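Local atomic coordinates of catechol 2,3-dioxygenase (Rhodococcus sp., PDB entry 2WL9), a protein that cleaves the aromatic ring of catechols with molecular oxygen at an iron centre, as a type I extradiol dioxygenase of aromatic hydrocarbon breakdown. Residues I151-D156 with D207-H212; H109-N114 with T161-L166; G58-A63 with N256-L261. All coordinates share one frame; numbering follows the deposited sequence.

Contact 1 (I151-D156 with D207-H212); sequences IIREDD and DKRINH. With FE (Fe (III) ion), chain K.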
loop_
_atom_site.group_PDB
_atom_site.type_symbol
_atom_site.label_atom_id
_atom_site.label_comp_id
_atom_site.label_asym_id
_atom_site.label_seq_id
_atom_site.Cartn_x
_atom_site.Cartn_y
_atom_site.Cartn_z
ATOM N N ILE C 151 32.373 -19.542 -5.757
ATOM C CA ILE C 151 32.656 -20.959 -5.566
ATOM C C ILE C 151 34.154 -21.138 -5.344
ATOM O O ILE C 151 34.973 -20.723 -6.179
ATOM C CB ILE C 151 32.156 -21.831 -6.735
ATOM C CG1 ILE C 151 30.634 -21.961 -6.664
ATOM C CG2 ILE C 151 32.817 -23.219 -6.699
ATOM C CD1 ILE C 151 30.032 -22.995 -7.611
ATOM N N ILE C 152 34.496 -21.740 -4.209
ATOM C CA ILE C 152 35.893 -21.869 -3.787
ATOM C C ILE C 152 36.283 -23.322 -3.513
ATOM O O ILE C 152 35.418 -24.173 -3.295
ATOM C CB ILE C 152 36.217 -20.963 -2.568
ATOM C CG1 ILE C 152 35.322 -21.300 -1.364
ATOM C CG2 ILE C 152 36.106 -19.476 -2.960
ATOM C CD1 ILE C 152 35.709 -20.574 -0.081
ATOM N N ARG C 153 37.586 -23.589 -3.532
ATOM C CA ARG C 153 38.119 -24.938 -3.364
ATOM C C ARG C 153 38.003 -25.429 -1.927
ATOM O O ARG C 153 38.392 -24.737 -0.985
ATOM C CB ARG C 153 39.576 -24.981 -3.829
ATOM C CG ARG C 153 40.172 -26.375 -3.975
ATOM C CD ARG C 153 41.511 -26.300 -4.691
ATOM N NE ARG C 153 42.453 -25.443 -3.975
ATOM C CZ ARG C 153 43.547 -24.909 -4.509
ATOM N NH1 ARG C 153 43.859 -25.139 -5.778
ATOM N NH2 ARG C 153 44.335 -24.139 -3.768
ATOM N N GLU C 154 37.448 -26.624 -1.766
ATOM C CA GLU C 154 37.409 -27.275 -0.466
ATOM C C GLU C 154 37.757 -28.744 -0.643
ATOM O O GLU C 154 37.020 -29.477 -1.300
ATOM C CB GLU C 154 36.030 -27.131 0.193
ATOM C CG GLU C 154 35.542 -25.702 0.386
ATOM C CD GLU C 154 36.385 -24.872 1.343
ATOM O OE1 GLU C 154 37.111 -25.435 2.189
ATOM O OE2 GLU C 154 36.296 -23.634 1.251
ATOM N N ASP C 155 38.884 -29.164 -0.069
ATOM C CA ASP C 155 39.277 -30.579 -0.078
ATOM C C ASP C 155 38.425 -31.414 0.883
ATOM O O ASP C 155 38.313 -32.637 0.732
ATOM C CB ASP C 155 40.767 -30.730 0.259
ATOM C CG ASP C 155 41.086 -30.403 1.718
ATOM O OD1 ASP C 155 40.554 -29.407 2.259
ATOM O OD2 ASP C 155 41.878 -31.152 2.328
ATOM N N ASP C 156 37.855 -30.750 1.884
ATOM C CA ASP C 156 36.989 -31.403 2.857
ATOM C C ASP C 156 35.687 -30.620 2.945
ATOM O O ASP C 156 35.604 -29.617 3.666
ATOM C CB ASP C 156 37.671 -31.461 4.227
ATOM C CG ASP C 156 36.941 -32.356 5.217
ATOM O OD1 ASP C 156 35.692 -32.439 5.180
ATOM O OD2 ASP C 156 37.627 -32.981 6.053
ATOM N N ASP C 207 41.842 -26.276 -9.956
ATOM C CA ASP C 207 43.270 -25.943 -10.004
ATOM C C ASP C 207 43.587 -24.550 -9.439
ATOM O O ASP C 207 44.752 -24.180 -9.279
ATOM C CB ASP C 207 43.853 -26.153 -11.414
ATOM C CG ASP C 207 43.326 -25.156 -12.441
ATOM O OD1 ASP C 207 42.379 -24.395 -12.144
ATOM O OD2 ASP C 207 43.870 -25.149 -13.569
ATOM N N LYS C 208 42.541 -23.792 -9.123
ATOM C CA LYS C 208 42.694 -22.488 -8.481
ATOM C C LYS C 208 41.858 -22.435 -7.195
ATOM O O LYS C 208 40.995 -23.288 -6.986
ATOM C CB LYS C 208 42.312 -21.360 -9.450
ATOM C CG LYS C 208 43.325 -21.154 -10.587
ATOM C CD LYS C 208 43.055 -19.882 -11.381
ATOM C CE LYS C 208 44.197 -19.577 -12.363
ATOM N NZ LYS C 208 44.254 -20.522 -13.510
ATOM N N ARG C 209 42.129 -21.450 -6.336
ATOM C CA ARG C 209 41.358 -21.262 -5.100
ATOM C C ARG C 209 39.899 -20.929 -5.383
ATOM O O ARG C 209 39.020 -21.229 -4.575
ATOM C CB ARG C 209 41.949 -20.140 -4.247
ATOM C CG ARG C 209 43.159 -20.526 -3.423
ATOM C CD ARG C 209 43.668 -19.315 -2.656
ATOM N NE ARG C 209 44.790 -19.663 -1.786
ATOM C CZ ARG C 209 45.742 -18.817 -1.411
ATOM N NH1 ARG C 209 45.727 -17.556 -1.833
ATOM N NH2 ARG C 209 46.720 -19.236 -0.614
ATOM N N ILE C 210 39.661 -20.290 -6.525
ATOM C CA ILE C 210 38.331 -19.791 -6.885
ATOM C C ILE C 210 37.910 -20.317 -8.260
ATOM O O ILE C 210 38.727 -20.381 -9.193
ATOM C CB ILE C 210 38.291 -18.226 -6.806
ATOM C CG1 ILE C 210 36.883 -17.662 -7.044
ATOM C CG2 ILE C 210 39.316 -17.587 -7.752
ATOM C CD1 ILE C 210 36.655 -16.289 -6.383
ATOM N N ASN C 211 36.649 -20.725 -8.372
ATOM C CA ASN C 211 36.099 -21.133 -9.655
ATOM C C ASN C 211 35.407 -19.966 -10.343
ATOM O O ASN C 211 35.699 -19.659 -11.498
ATOM C CB ASN C 211 35.131 -22.304 -9.509
ATOM C CG ASN C 211 34.432 -22.632 -10.811
ATOM O OD1 ASN C 211 35.041 -23.161 -11.746
ATOM N ND2 ASN C 211 33.151 -22.311 -10.885
ATOM N N HIS C 212 34.486 -19.323 -9.635
ATOM C CA HIS C 212 33.819 -18.150 -10.180
ATOM C C HIS C 212 33.378 -17.142 -9.128
ATOM O O HIS C 212 33.288 -17.453 -7.946
ATOM C CB HIS C 212 32.648 -18.543 -11.104
ATOM C CG HIS C 212 31.385 -18.907 -10.385
ATOM N ND1 HIS C 212 31.091 -20.196 -10.002
ATOM C CD2 HIS C 212 30.323 -18.154 -10.015
ATOM C CE1 HIS C 212 29.908 -20.217 -9.409
ATOM N NE2 HIS C 212 29.427 -18.990 -9.396
HETATM FE FE FE K . 27.033 -19.173 -9.421
HETATM O O HOH W 1 44.668 -22.400 -1.121
#
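Ile152 pairs with Ile210 where strands 149-152 and 210-217 run antiparallel. These are the opening strands of two βαβββ modules, the repeated unit of the vicinal oxygen chelate fold, and the pairing here leads into the iron site. Three backbone hydrogen bonds join the segments. Asn211 N reaches Ile151 O at 2.8 Å in a nearly straight bond (176° at the hydrogen), while Ile151 N makes a longer bond to His212 O. Past the non-hydrogen-bonded pair, Arg153 N donates to Arg209 O at 3.0 Å, and Ile152 CA brings a CA-H···O contact to that same oxygen.

The charged side chains gather at the loop end. Arg153 bends at chi3 (58°), and its guanidinium lies with one face over the Lys208 carbonyl, Lys208 C being 3.6 Å above the plane. The Arg209 guanidinium is turned 74° from it, and water 1 sits in plane at the edge of both groups, accepting from Arg153 NH2 at 3.2 Å and from Arg209 NE at 2.8 Å. The water lies between two groups of like charge, with Arg153 NH2 and Arg209 NE 4.9 Å apart. Arg209 NH1 is held separately by Leu62 O.

The apolar packing is at the other end, where CG1 and CD1 of Ile151 both press on CE1 of the His212 imidazole, and Ile151 CG2 lies beside Asn211 CB. Tyr253 meets the imidazole edge-to-face. With His149 and Glu263 as fellow ligands, His212 binds the iron through NE2 at 2.4 Å.

Contact 2 (H109-N114 with T161-L166); sequences HDPGGN and TRFYRL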
loop_
_atom_site.group_PDB
_atom_site.type_symbol
_atom_site.label_atom_id
_atom_site.label_comp_id
_atom_site.label_asym_id
_atom_site.label_seq_id
_atom_site.Cartn_x
_atom_site.Cartn_y
_atom_site.Cartn_z
ATOM N N HIS C 109 42.304 -18.848 8.172
ATOM C CA HIS C 109 42.106 -19.650 6.966
ATOM C C HIS C 109 40.942 -20.610 7.129
ATOM O O HIS C 109 40.715 -21.140 8.213
ATOM C CB HIS C 109 43.367 -20.443 6.623
ATOM C CG HIS C 109 44.516 -19.589 6.203
ATOM N ND1 HIS C 109 45.293 -18.895 7.103
ATOM C CD2 HIS C 109 45.010 -19.300 4.977
ATOM C CE1 HIS C 109 46.222 -18.221 6.450
ATOM N NE2 HIS C 109 46.072 -18.450 5.159
ATOM N N ASP C 110 40.213 -20.852 6.048
ATOM C CA ASP C 110 39.165 -21.866 6.092
ATOM C C ASP C 110 39.814 -23.256 5.991
ATOM O O ASP C 110 41.041 -23.344 5.871
ATOM C CB ASP C 110 38.064 -21.592 5.044
ATOM C CG ASP C 110 38.415 -22.064 3.638
ATOM O OD1 ASP C 110 39.504 -22.631 3.401
ATOM O OD2 ASP C 110 37.560 -21.852 2.751
ATOM N N PRO C 111 39.016 -24.340 6.065
ATOM C CA PRO C 111 39.643 -25.669 6.056
ATOM C C PRO C 111 40.311 -26.032 4.734
ATOM O O PRO C 111 41.248 -26.832 4.724
ATOM C CB PRO C 111 38.473 -26.612 6.346
ATOM C CG PRO C 111 37.494 -25.766 7.091
ATOM C CD PRO C 111 37.589 -24.424 6.427
ATOM N N GLY C 112 39.845 -25.435 3.638
ATOM C CA GLY C 112 40.449 -25.626 2.322
ATOM C C GLY C 112 41.739 -24.845 2.133
ATOM O O GLY C 112 42.369 -24.931 1.080
ATOM N N GLY C 113 42.122 -24.082 3.156
ATOM C CA GLY C 113 43.328 -23.260 3.127
ATOM C C GLY C 113 43.150 -21.903 2.465
ATOM O O GLY C 113 44.133 -21.217 2.189
ATOM N N ASN C 114 41.899 -21.510 2.214
ATOM C CA ASN C 114 41.608 -20.200 1.627
ATOM C C ASN C 114 41.712 -19.083 2.674
ATOM O O ASN C 114 41.024 -19.134 3.699
ATOM C CB ASN C 114 40.226 -20.194 0.966
ATOM C CG ASN C 114 40.044 -21.329 -0.025
ATOM O OD1 ASN C 114 39.181 -22.193 0.154
ATOM N ND2 ASN C 114 40.858 -21.339 -1.071
ATOM N N THR C 161 31.816 -27.004 5.656
ATOM C CA THR C 161 30.446 -26.684 6.064
ATOM C C THR C 161 30.387 -26.312 7.545
ATOM O O THR C 161 29.792 -25.294 7.897
ATOM C CB THR C 161 29.435 -27.804 5.723
ATOM O OG1 THR C 161 29.604 -28.200 4.361
ATOM C CG2 THR C 161 28.013 -27.301 5.902
ATOM N N ARG C 162 31.028 -27.114 8.398
ATOM C CA ARG C 162 31.079 -26.840 9.841
ATOM C C ARG C 162 31.733 -25.493 10.159
ATOM O O ARG C 162 31.237 -24.736 11.000
ATOM C CB ARG C 162 31.815 -27.954 10.596
ATOM C CG ARG C 162 31.155 -29.321 10.527
ATOM C CD ARG C 162 31.886 -30.317 11.409
ATOM N NE ARG C 162 31.531 -31.696 11.078
ATOM C CZ ARG C 162 32.308 -32.537 10.397
ATOM N NH1 ARG C 162 33.507 -32.159 9.967
ATOM N NH2 ARG C 162 31.887 -33.770 10.153
ATOM N N PHE C 163 32.846 -25.205 9.483
ATOM C CA PHE C 163 33.550 -23.932 9.640
ATOM C C PHE C 163 32.632 -22.753 9.321
ATOM O O PHE C 163 32.462 -21.847 10.136
ATOM C CB PHE C 163 34.801 -23.905 8.751
ATOM C CG PHE C 163 35.482 -22.560 8.686
ATOM C CD1 PHE C 163 36.286 -22.123 9.733
ATOM C CD2 PHE C 163 35.333 -21.744 7.567
ATOM C CE1 PHE C 163 36.922 -20.888 9.677
ATOM C CE2 PHE C 163 35.963 -20.499 7.497
ATOM C CZ PHE C 163 36.764 -20.071 8.558
ATOM N N TYR C 164 32.037 -22.772 8.138
ATOM C CA TYR C 164 31.178 -21.673 7.721
ATOM C C TYR C 164 29.893 -21.545 8.542
ATOM O O TYR C 164 29.395 -20.439 8.712
ATOM C CB TYR C 164 30.930 -21.699 6.212
ATOM C CG TYR C 164 32.168 -21.300 5.445
ATOM C CD1 TYR C 164 32.622 -19.977 5.458
ATOM C CD2 TYR C 164 32.901 -22.243 4.731
ATOM C CE1 TYR C 164 33.769 -19.605 4.776
ATOM C CE2 TYR C 164 34.055 -21.884 4.040
ATOM C CZ TYR C 164 34.480 -20.565 4.067
ATOM O OH TYR C 164 35.608 -20.198 3.381
ATOM N N ARG C 165 29.391 -22.653 9.089
ATOM C CA ARG C 165 28.254 -22.578 10.013
ATOM C C ARG C 165 28.630 -21.812 11.274
ATOM O O ARG C 165 27.834 -21.025 11.781
ATOM C CB ARG C 165 27.700 -23.961 10.354
ATOM C CG ARG C 165 26.933 -24.579 9.207
ATOM C CD ARG C 165 26.020 -25.714 9.628
ATOM N NE ARG C 165 25.370 -26.289 8.448
ATOM C CZ ARG C 165 25.442 -27.564 8.085
ATOM N NH1 ARG C 165 26.119 -28.438 8.819
ATOM N NH2 ARG C 165 24.826 -27.971 6.979
ATOM N N LEU C 166 29.854 -22.022 11.755
ATOM C CA LEU C 166 30.370 -21.304 12.921
ATOM C C LEU C 166 30.414 -19.800 12.642
ATOM O O LEU C 166 30.091 -18.989 13.517
ATOM C CB LEU C 166 31.764 -21.826 13.304
ATOM C CG LEU C 166 32.505 -21.332 14.559
ATOM C CD1 LEU C 166 33.660 -22.262 14.853
ATOM C CD2 LEU C 166 33.037 -19.916 14.428
#
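Phe163 and Tyr164, consecutive on helix 157-167, take hold of Asp110 and Pro111 in different ways. Phe163 has CG anti to its backbone N (chi1 171°), which starts the ring off toward the loop. Asp110 CA lies over one face of that ring, 4.0 Å from the centroid, in a CH-pi contact, and Asp110 CB touches the rim at CE2. Pro111 crosses the root of the same side chain: its CD is 3.6 Å from Phe163 CG, and its CG rests on Phe163 CB. Phe163 CD2 in turn sits over the centre of the Tyr164 ring.

The loop is the tight link between strands 104-109 and 115-120 of the N-terminal sheet, a type I turn from Asp110 to Gly113, so the contact fits it against a helix of the C-terminal half, which carries the iron.

Asp110 CG stands between its own backbone N and carbonyl carbon (chi1 81°), and the two carboxylate oxygens serve different ends. OD1 turns back to the loop, where Asn114 N meets it at 2.9 Å from above the carboxylate plane. OD2 faces the helix and accepts from Tyr164 OH at 2.6 Å on its anti lone pair, with the carboxylate and phenol ring planes 84° apart. Glu154 OE2 also lies close to OD2, an approach of like charges that may raise the proton affinity of one of the two acids, where Ile152 packs on both Asp110 and Tyr164.

Contact 3 (G58-A63 with N256-L261); sequences GSDDLA and NPSGWL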
loop_
_atom_site.group_PDB
_atom_site.type_symbol
_atom_site.label_atom_id
_atom_site.label_comp_id
_atom_site.label_asym_id
_atom_site.label_seq_id
_atom_site.Cartn_x
_atom_site.Cartn_y
_atom_site.Cartn_z
ATOM N N GLY C 58 51.581 -10.792 -9.968
ATOM C CA GLY C 58 52.004 -11.769 -10.977
ATOM C C GLY C 58 51.320 -13.124 -10.925
ATOM O O GLY C 58 51.435 -13.915 -11.864
ATOM N N SER C 59 50.627 -13.406 -9.824
ATOM C CA SER C 59 49.792 -14.599 -9.711
ATOM C C SER C 59 48.421 -14.315 -10.339
ATOM O O SER C 59 48.137 -13.180 -10.700
ATOM C CB SER C 59 49.658 -14.996 -8.239
ATOM O OG SER C 59 48.712 -16.034 -8.060
ATOM N N ASP C 60 47.583 -15.339 -10.490
ATOM C CA ASP C 60 46.239 -15.149 -11.038
ATOM C C ASP C 60 45.220 -15.998 -10.296
ATOM O O ASP C 60 44.706 -16.989 -10.822
ATOM C CB ASP C 60 46.212 -15.437 -12.540
ATOM C CG ASP C 60 46.709 -14.267 -13.360
ATOM O OD1 ASP C 60 46.138 -13.160 -13.240
ATOM O OD2 ASP C 60 47.678 -14.450 -14.119
ATOM N N ASP C 61 44.932 -15.597 -9.062
ATOM C CA ASP C 61 44.057 -16.361 -8.195
ATOM C C ASP C 61 43.472 -15.466 -7.109
ATOM O O ASP C 61 43.734 -14.256 -7.051
ATOM C CB ASP C 61 44.839 -17.528 -7.562
ATOM C CG ASP C 61 43.972 -18.747 -7.279
ATOM O OD1 ASP C 61 42.743 -18.605 -7.062
ATOM O OD2 ASP C 61 44.533 -19.864 -7.273
ATOM N N LEU C 62 42.654 -16.074 -6.260
ATOM C CA LEU C 62 42.117 -15.406 -5.086
ATOM C C LEU C 62 43.235 -15.217 -4.060
ATOM O O LEU C 62 44.026 -16.138 -3.827
ATOM C CB LEU C 62 41.004 -16.269 -4.496
ATOM C CG LEU C 62 40.291 -15.875 -3.204
ATOM C CD1 LEU C 62 39.353 -14.708 -3.421
ATOM C CD2 LEU C 62 39.517 -17.090 -2.737
ATOM N N ALA C 63 43.291 -14.025 -3.464
ATOM C CA ALA C 63 44.251 -13.701 -2.397
ATOM C C ALA C 63 43.624 -13.776 -0.996
ATOM O O ALA C 63 44.236 -14.322 -0.069
ATOM C CB ALA C 63 44.882 -12.318 -2.637
ATOM N N ASN C 256 37.673 -14.507 -17.239
ATOM C CA ASN C 256 38.286 -13.230 -16.875
ATOM C C ASN C 256 39.795 -13.213 -17.219
ATOM O O ASN C 256 40.327 -14.221 -17.687
ATOM C CB ASN C 256 37.980 -12.861 -15.409
ATOM C CG ASN C 256 38.558 -13.844 -14.404
ATOM O OD1 ASN C 256 39.704 -14.285 -14.511
ATOM N ND2 ASN C 256 37.765 -14.168 -13.395
ATOM N N PRO C 257 40.479 -12.070 -17.028
ATOM C CA PRO C 257 41.899 -11.999 -17.397
ATOM C C PRO C 257 42.822 -12.921 -16.604
ATOM O O PRO C 257 43.972 -13.100 -17.001
ATOM C CB PRO C 257 42.263 -10.537 -17.127
ATOM C CG PRO C 257 40.978 -9.812 -17.169
ATOM C CD PRO C 257 39.972 -10.758 -16.600
ATOM N N SER C 258 42.330 -13.501 -15.509
ATOM C CA SER C 258 43.143 -14.400 -14.685
ATOM C C SER C 258 42.902 -15.885 -14.982
ATOM O O SER C 258 43.489 -16.750 -14.341
ATOM C CB SER C 258 42.949 -14.104 -13.197
ATOM O OG SER C 258 43.558 -12.871 -12.841
ATOM N N GLY C 259 42.039 -16.168 -15.952
ATOM C CA GLY C 259 41.804 -17.534 -16.397
ATOM C C GLY C 259 40.744 -18.287 -15.617
ATOM O O GLY C 259 40.548 -19.479 -15.843
ATOM N N TRP C 260 40.078 -17.604 -14.685
ATOM C CA TRP C 260 38.893 -18.168 -14.026
ATOM C C TRP C 260 37.632 -17.418 -14.470
ATOM O O TRP C 260 37.696 -16.616 -15.406
ATOM C CB TRP C 260 39.049 -18.264 -12.490
ATOM C CG TRP C 260 39.457 -17.006 -11.764
ATOM C CD1 TRP C 260 40.716 -16.481 -11.668
ATOM C CD2 TRP C 260 38.612 -16.158 -10.976
ATOM N NE1 TRP C 260 40.699 -15.339 -10.903
ATOM C CE2 TRP C 260 39.421 -15.119 -10.464
ATOM C CE3 TRP C 260 37.244 -16.165 -10.667
ATOM C CZ2 TRP C 260 38.906 -14.093 -9.654
ATOM C CZ3 TRP C 260 36.736 -15.145 -9.864
ATOM C CH2 TRP C 260 37.567 -14.126 -9.370
ATOM N N LEU C 261 36.502 -17.680 -13.817
ATOM C CA LEU C 261 35.205 -17.240 -14.341
ATOM C C LEU C 261 34.503 -16.146 -13.552
ATOM O O LEU C 261 34.495 -16.156 -12.327
ATOM C CB LEU C 261 34.250 -18.430 -14.466
ATOM C CG LEU C 261 34.647 -19.587 -15.381
ATOM C CD1 LEU C 261 33.621 -20.687 -15.240
ATOM C CD2 LEU C 261 34.716 -19.117 -16.811
HETATM O O HOH W 2 45.594 -11.071 -14.837
HETATM O O HOH W 3 42.545 -13.406 -9.956
#
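The Trp260 indole meets Asp60 and Asp61 at an oblique angle, its CD1 4.1 Å from Asp60 O. One face of the ring is covered by Asn256 of its own loop, whose ND2 sits over the ring centre. At the indole edge, in plane, lies water 3: it accepts from Trp260 NE1 at 2.8 Å and donates to Asp61 O, so this part of the contact runs through water. Asp60 O, buried beside the indole, has no hydrogen-bonding partner in the model.

The direct bond is at the other flat group. Ser258 OG is anti to its carbonyl carbon (chi1 -71°) and donates to Asp60 OD1 at 2.6 Å, on the anti side and 28° out of the carboxylate plane. Water 2 gives OD1 a further hydrogen bond at 2.7 Å, while OD2 is taken by Ser15. Ser258 OG is also hydrogen-bonded to Trp20 NE1.

Behind this, the loop keeps its own shape. It is a type I turn from Asn256 to Gly259, with an Asx turn in which Asn256 OD1 receives Ser258 N at 2.9 Å.

The loop joins strands 250-255 and 261-266 of the C-terminal half, and here it meets the start of strand 61-68 in the N-terminal sheet. Trp20 and Tyr23 of helix 17-24 pack on Asn256 and Pro257, strand 6-14 pairs with the segment at Asp61 and Ala63, and Ile210 of strand 210-217 packs against Trp260.

How the contacts relate
Along the chain the segments run 58-63, 109-114, 151-156, 161-166, 207-212, 256-261: those of contacts 1 and 2 alternate, and those of contact 3 come first and last. Contact 1 lies within the iron-bearing C-terminal sheet, its centre about 12 Å from those of the other two; contacts 2 and 3, with centres about 22 Å apart, each join that half to the N-terminal sheet. Contact 1 touches both: Glu154 carries the join to contact 2, and Arg209 N probably hydrogen-bonds to Asp61 OD2 of contact 3. Strand 149-152 supplies the iron ligand His149 and leads into helix 157-167, which meets the N-terminal half.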